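Local structure of putative type VI secretion protein (Escherichia coli, 6SKI) at residues Q113-D118 / S173-F178; I124-S129 / T169-E174. The protein is a phospholipase effector of the type VI secretion system that binds the VgrG spike and probably hydrolyses phospholipids of target cell membranes. All coordinates share one frame; numbering follows the deposited sequence.

Contact 1: residues Q113-D118 / S173-F178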
loop_
_atom_site.group_PDB
_atom_site.type_symbol
_atom_site.label_atom_id
_atom_site.label_comp_id
_atom_site.label_asym_id
_atom_site.label_seq_id
_atom_site.Cartn_x
_atom_site.Cartn_y
_atom_site.Cartn_z
ATOM N N GLN A 113 -11.976 21.702 -5.827
ATOM C CA GLN A 113 -11.241 22.322 -6.926
ATOM C C GLN A 113 -11.350 23.840 -6.863
ATOM O O GLN A 113 -10.327 24.515 -6.752
ATOM C CB GLN A 113 -11.750 21.778 -8.261
ATOM C CG GLN A 113 -11.135 20.454 -8.659
ATOM C CD GLN A 113 -11.533 20.030 -10.052
ATOM O OE1 GLN A 113 -12.568 20.449 -10.566
ATOM N NE2 GLN A 113 -10.712 19.195 -10.673
ATOM N N VAL A 114 -12.556 24.396 -6.889
ATOM C CA VAL A 114 -12.773 25.829 -6.746
ATOM C C VAL A 114 -13.565 26.052 -5.469
ATOM O O VAL A 114 -14.644 25.472 -5.292
ATOM C CB VAL A 114 -13.509 26.416 -7.961
ATOM C CG1 VAL A 114 -14.023 27.807 -7.644
ATOM C CG2 VAL A 114 -12.597 26.449 -9.169
ATOM N N LEU A 115 -13.038 26.885 -4.582
ATOM C CA LEU A 115 -13.703 27.083 -3.308
ATOM C C LEU A 115 -14.872 28.047 -3.462
ATOM O O LEU A 115 -14.912 28.883 -4.366
ATOM C CB LEU A 115 -12.728 27.606 -2.256
ATOM C CG LEU A 115 -11.420 26.832 -2.117
ATOM C CD1 LEU A 115 -10.612 27.369 -0.957
ATOM C CD2 LEU A 115 -11.699 25.354 -1.946
ATOM N N LYS A 116 -15.835 27.912 -2.560
ATOM C CA LYS A 116 -16.986 28.793 -2.556
ATOM C C LYS A 116 -16.636 30.099 -1.850
ATOM O O LYS A 116 -15.566 30.252 -1.258
ATOM C CB LYS A 116 -18.175 28.112 -1.886
ATOM C CG LYS A 116 -18.299 26.642 -2.236
ATOM C CD LYS A 116 -19.743 26.222 -2.413
ATOM C CE LYS A 116 -19.862 25.152 -3.481
ATOM N NZ LYS A 116 -19.108 25.511 -4.713
ATOM N N LYS A 117 -17.560 31.057 -1.924
ATOM C CA LYS A 117 -17.343 32.350 -1.289
ATOM C C LYS A 117 -17.196 32.236 0.222
ATOM O O LYS A 117 -16.634 33.139 0.850
ATOM C CB LYS A 117 -18.500 33.290 -1.624
ATOM C CG LYS A 117 -18.341 34.039 -2.937
ATOM C CD LYS A 117 -19.611 34.785 -3.351
ATOM C CE LYS A 117 -20.372 35.440 -2.193
ATOM N NZ LYS A 117 -19.523 36.126 -1.170
ATOM N N ASP A 118 -17.681 31.148 0.818
ATOM C CA ASP A 118 -17.712 30.996 2.265
ATOM C C ASP A 118 -16.960 29.761 2.740
ATOM O O ASP A 118 -16.943 29.485 3.946
ATOM C CB ASP A 118 -19.163 30.935 2.746
ATOM C CG ASP A 118 -19.620 32.226 3.385
ATOM O OD1 ASP A 118 -20.650 32.208 4.089
ATOM O OD2 ASP A 118 -18.950 33.260 3.181
ATOM N N SER A 173 -0.149 22.532 -6.479
ATOM C CA SER A 173 -0.110 23.347 -7.686
ATOM C C SER A 173 -1.445 23.306 -8.409
ATOM O O SER A 173 -1.975 24.346 -8.815
ATOM C CB SER A 173 1.011 22.870 -8.610
ATOM O OG SER A 173 2.262 22.886 -7.953
ATOM N N GLU A 174 -2.012 22.111 -8.573
ATOM C CA GLU A 174 -3.296 21.995 -9.258
ATOM C C GLU A 174 -4.399 22.718 -8.492
ATOM O O GLU A 174 -5.218 23.431 -9.089
ATOM C CB GLU A 174 -3.654 20.524 -9.453
ATOM C CG GLU A 174 -2.727 19.783 -10.397
ATOM C CD GLU A 174 -2.985 18.290 -10.411
ATOM O OE1 GLU A 174 -3.898 17.835 -9.689
ATOM O OE2 GLU A 174 -2.276 17.570 -11.143
ATOM N N PHE A 175 -4.420 22.570 -7.165
ATOM C CA PHE A 175 -5.454 23.218 -6.367
ATOM C C PHE A 175 -5.378 24.731 -6.483
ATOM O O PHE A 175 -6.403 25.395 -6.664
ATOM C CB PHE A 175 -5.337 22.812 -4.902
ATOM C CG PHE A 175 -6.249 23.583 -3.995
ATOM C CD1 PHE A 175 -7.614 23.595 -4.210
ATOM C CD2 PHE A 175 -5.738 24.324 -2.948
ATOM C CE1 PHE A 175 -8.449 24.310 -3.384
ATOM C CE2 PHE A 175 -6.572 25.044 -2.124
ATOM C CZ PHE A 175 -7.926 25.037 -2.343
ATOM N N MET A 176 -4.179 25.296 -6.387
ATOM C CA MET A 176 -4.040 26.739 -6.478
ATOM C C MET A 176 -4.035 27.232 -7.915
ATOM O O MET A 176 -4.004 28.446 -8.141
ATOM C CB MET A 176 -2.774 27.192 -5.753
ATOM C CG MET A 176 -2.929 27.184 -4.247
ATOM S SD MET A 176 -4.216 28.312 -3.690
ATOM C CE MET A 176 -3.230 29.589 -2.921
ATOM N N GLY A 177 -4.071 26.324 -8.886
ATOM C CA GLY A 177 -4.298 26.698 -10.264
ATOM C C GLY A 177 -5.776 26.728 -10.578
ATOM O O GLY A 177 -6.209 27.427 -11.497
ATOM N N PHE A 178 -6.567 25.975 -9.818
ATOM C CA PHE A 178 -8.014 26.129 -9.879
ATOM C C PHE A 178 -8.507 27.350 -9.119
ATOM O O PHE A 178 -9.659 27.752 -9.304
ATOM C CB PHE A 178 -8.719 24.887 -9.327
ATOM C CG PHE A 178 -8.874 23.781 -10.321
ATOM C CD1 PHE A 178 -9.984 23.729 -11.140
ATOM C CD2 PHE A 178 -7.922 22.786 -10.425
ATOM C CE1 PHE A 178 -10.136 22.713 -12.053
ATOM C CE2 PHE A 178 -8.067 21.768 -11.339
ATOM C CZ PHE A 178 -9.176 21.730 -12.154
#

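Contact 2: residues I124-S129 / T169-E174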
loop_
_atom_site.group_PDB
_atom_site.type_symbol
_atom_site.label_atom_id
_atom_site.label_comp_id
_atom_site.label_asym_id
_atom_site.label_seq_id
_atom_site.Cartn_x
_atom_site.Cartn_y
_atom_site.Cartn_z
ATOM N N ILE A 124 -8.053 18.112 -0.987
ATOM C CA ILE A 124 -7.416 17.692 -2.222
ATOM C C ILE A 124 -6.790 16.335 -1.952
ATOM O O ILE A 124 -6.522 15.968 -0.806
ATOM C CB ILE A 124 -6.364 18.703 -2.721
ATOM C CG1 ILE A 124 -5.169 18.743 -1.774
ATOM C CG2 ILE A 124 -6.974 20.082 -2.856
ATOM C CD1 ILE A 124 -4.089 19.689 -2.210
ATOM N N LYS A 125 -6.570 15.574 -3.017
ATOM C CA LYS A 125 -6.182 14.184 -2.852
ATOM C C LYS A 125 -5.012 13.845 -3.757
ATOM O O LYS A 125 -4.784 14.485 -4.785
ATOM C CB LYS A 125 -7.357 13.234 -3.107
ATOM C CG LYS A 125 -8.016 13.346 -4.460
ATOM C CD LYS A 125 -9.380 12.692 -4.406
ATOM C CE LYS A 125 -9.965 12.479 -5.779
ATOM N NZ LYS A 125 -11.432 12.256 -5.685
ATOM N N THR A 126 -4.270 12.827 -3.341
ATOM C CA THR A 126 -3.042 12.412 -3.989
ATOM C C THR A 126 -2.970 10.895 -3.974
ATOM O O THR A 126 -3.338 10.257 -2.988
ATOM C CB THR A 126 -1.826 12.993 -3.272
ATOM O OG1 THR A 126 -2.022 14.393 -3.039
ATOM C CG2 THR A 126 -0.610 12.800 -4.094
ATOM N N TYR A 127 -2.486 10.319 -5.069
ATOM C CA TYR A 127 -2.390 8.873 -5.207
ATOM C C TYR A 127 -0.945 8.488 -5.481
ATOM O O TYR A 127 -0.350 8.952 -6.458
ATOM C CB TYR A 127 -3.300 8.364 -6.323
ATOM C CG TYR A 127 -3.257 6.867 -6.495
ATOM C CD1 TYR A 127 -4.042 6.037 -5.710
ATOM C CD2 TYR A 127 -2.435 6.283 -7.444
ATOM C CE1 TYR A 127 -4.005 4.670 -5.863
ATOM C CE2 TYR A 127 -2.390 4.918 -7.602
ATOM C CZ TYR A 127 -3.177 4.117 -6.812
ATOM O OH TYR A 127 -3.134 2.753 -6.973
ATOM N N ILE A 128 -0.390 7.643 -4.621
ATOM C CA ILE A 128 0.941 7.081 -4.802
ATOM C C ILE A 128 0.793 5.585 -5.031
ATOM O O ILE A 128 0.055 4.908 -4.308
ATOM C CB ILE A 128 1.845 7.372 -3.588
ATOM C CG1 ILE A 128 1.931 8.877 -3.336
ATOM C CG2 ILE A 128 3.229 6.815 -3.809
ATOM C CD1 ILE A 128 1.030 9.363 -2.229
ATOM N N SER A 129 1.493 5.070 -6.037
ATOM C CA SER A 129 1.358 3.672 -6.410
ATOM C C SER A 129 2.145 2.788 -5.444
ATOM O O SER A 129 2.791 3.260 -4.507
ATOM C CB SER A 129 1.816 3.460 -7.849
ATOM O OG SER A 129 3.150 3.898 -8.029
ATOM N N THR A 169 3.344 18.347 -3.862
ATOM C CA THR A 169 3.633 19.581 -4.585
ATOM C C THR A 169 2.743 19.705 -5.814
ATOM O O THR A 169 2.162 20.767 -6.072
ATOM C CB THR A 169 5.108 19.624 -4.982
ATOM O OG1 THR A 169 5.901 19.974 -3.845
ATOM C CG2 THR A 169 5.343 20.642 -6.079
ATOM N N GLN A 170 2.612 18.617 -6.574
ATOM C CA GLN A 170 1.786 18.654 -7.780
ATOM C C GLN A 170 0.321 18.928 -7.451
ATOM O O GLN A 170 -0.343 19.719 -8.135
ATOM C CB GLN A 170 1.926 17.342 -8.547
ATOM C CG GLN A 170 0.955 17.200 -9.697
ATOM C CD GLN A 170 0.854 15.776 -10.197
ATOM O OE1 GLN A 170 1.812 15.007 -10.115
ATOM N NE2 GLN A 170 -0.312 15.413 -10.718
ATOM N N ALA A 171 -0.201 18.289 -6.402
ATOM C CA ALA A 171 -1.602 18.473 -6.039
ATOM C C ALA A 171 -1.864 19.885 -5.540
ATOM O O ALA A 171 -2.911 20.469 -5.837
ATOM C CB ALA A 171 -2.009 17.447 -4.983
ATOM N N LEU A 172 -0.925 20.452 -4.781
ATOM C CA LEU A 172 -1.075 21.832 -4.332
ATOM C C LEU A 172 -1.028 22.797 -5.508
ATOM O O LEU A 172 -1.785 23.777 -5.548
ATOM C CB LEU A 172 0.015 22.164 -3.318
ATOM C CG LEU A 172 -0.321 21.837 -1.869
ATOM C CD1 LEU A 172 0.799 22.276 -0.963
ATOM C CD2 LEU A 172 -1.608 22.511 -1.480
ATOM N N SER A 173 -0.149 22.532 -6.479
ATOM C CA SER A 173 -0.110 23.347 -7.686
ATOM C C SER A 173 -1.445 23.306 -8.409
ATOM O O SER A 173 -1.975 24.346 -8.815
ATOM C CB SER A 173 1.011 22.870 -8.610
ATOM O OG SER A 173 2.262 22.886 -7.953
ATOM N N GLU A 174 -2.012 22.111 -8.573
ATOM C CA GLU A 174 -3.296 21.995 -9.258
ATOM C C GLU A 174 -4.399 22.718 -8.492
ATOM O O GLU A 174 -5.218 23.431 -9.089
ATOM C CB GLU A 174 -3.654 20.524 -9.453
ATOM C CG GLU A 174 -2.727 19.783 -10.397
ATOM C CD GLU A 174 -2.985 18.290 -10.411
ATOM O OE1 GLU A 174 -3.898 17.835 -9.689
ATOM O OE2 GLU A 174 -2.276 17.570 -11.143
#

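Contact 1: residues Q113-D118 / S173-F178
The amide of Gln113 lies over one face of the Phe178 ring. CD of Gln113 stands 3.5 Å above the ring plane of Phe178, offset toward the rim, and the two planes are 22° apart, which identifies a stacked amide-aromatic pair. Gln113 CG sits 4.0 Å from the centroid of the Phe178 ring and only 4° off the normal, adding a CH-pi contact over the same face. The torsions are consistent with this: CG is anti to the carbonyl carbon in both residues, the glutamine chain is extended beyond CG, and the two side chains lie alongside each other, pointing the same way. Beside this pair, Val114 CG2 reaches CB of Phe178 at 4.2 Å, its side chain crossing that of the phenylalanine at about a right angle.

A second, buried meeting joins Leu115 to Phe175. CD2 of Leu115 comes in plane at the edge of the ring, 3.7 Å from CE1 of Phe175, whose CG is anti to the backbone N. Leu115 also touches Phe184 and Ala122, while Phe175 rests on Ile124 and Leu37, anchoring this half on the sheet. A weak hydrogen bond links Leu115 N to Asn179 OD1.

No hydrogen bond spans the 295 Å² buried between 113-118 and 173-178. The join of loop to helix therefore rests on shape, apolar contact and the stacked amide, and is probably less directional than a hydrogen-bonded one.

Contact 2: residues I124-S129 / T169-E174
Thr169 O is the best-held polar atom, gripped by two donors of one residue. The backbone gives the helical bond from Ser173 N to Thr169 O at 2.9 Å, and the hydroxyl Ser173 OG donates to the same Thr169 O at 2.8 Å. That hydroxyl approaches from above the carbonyl plane, 38° out of it. One residue further along, Gln170 NE2 donates to Glu174 OE2 at 2.9 Å; the bond is nearly straight, 167° at the hydrogen, with the acceptor close to the amide plane of the glutamine, although the carboxylate is met from above its own plane. No hydrogen bond joins 124-129 to 169-174, although Arg167, earlier on the helix, donates through NH1 to Tyr127 O.

The crossing is buried and made by van der Waals contacts, with one hydroxyl oxygen against a methyl. Ala171 aims its CB at the strand and meets Thr126 OG1 at 3.6 Å, OG1 being anti to the threonine carbonyl carbon. Ile124 CD1 reaches the same methyl, Ala171 CB, at 4.1 Å, and also approaches Leu172 CD2 at 3.8 Å, the two side chains crossing at about a right angle. Ile124 CG1 occupies the crowded position between backbone N and carbonyl carbon, from which the chain extends to CD1. Leu172 also touches Leu37 of strand 22-43 and Ile221 of helix 215-225.

The segment axes come within 8.4 Å and run 148° apart, close to antiparallel. Strands 121-128 and 184-195 both pair in parallel with strand 22-43, which lies between them. Helix 156-178 is the second helix, after 144-154, in the connection of a beta-alpha-beta crossover that skips one strand, consistent with the alpha/beta hydrolase fold.

The centres of the two contacts are about 13 Å apart, and the contacts share Ser173 and Glu174 on helix 156-178. Along the chain, loop 113-118 leads into strand 121-128, and the helix then runs back across the sheet, so contact 2 involves the penultimate turns and contact 1 the final ones. They touch directly: Phe175 CG lies 3.8 Å from Ile124 CG2, so the apolar packing of the two contacts is continuous at this point. The helix is thus held against both the strand and the loop preceding it before the chain enters strand 184-195, which precedes Ser197, probably the nucleophile of a Ser-His-Asp triad.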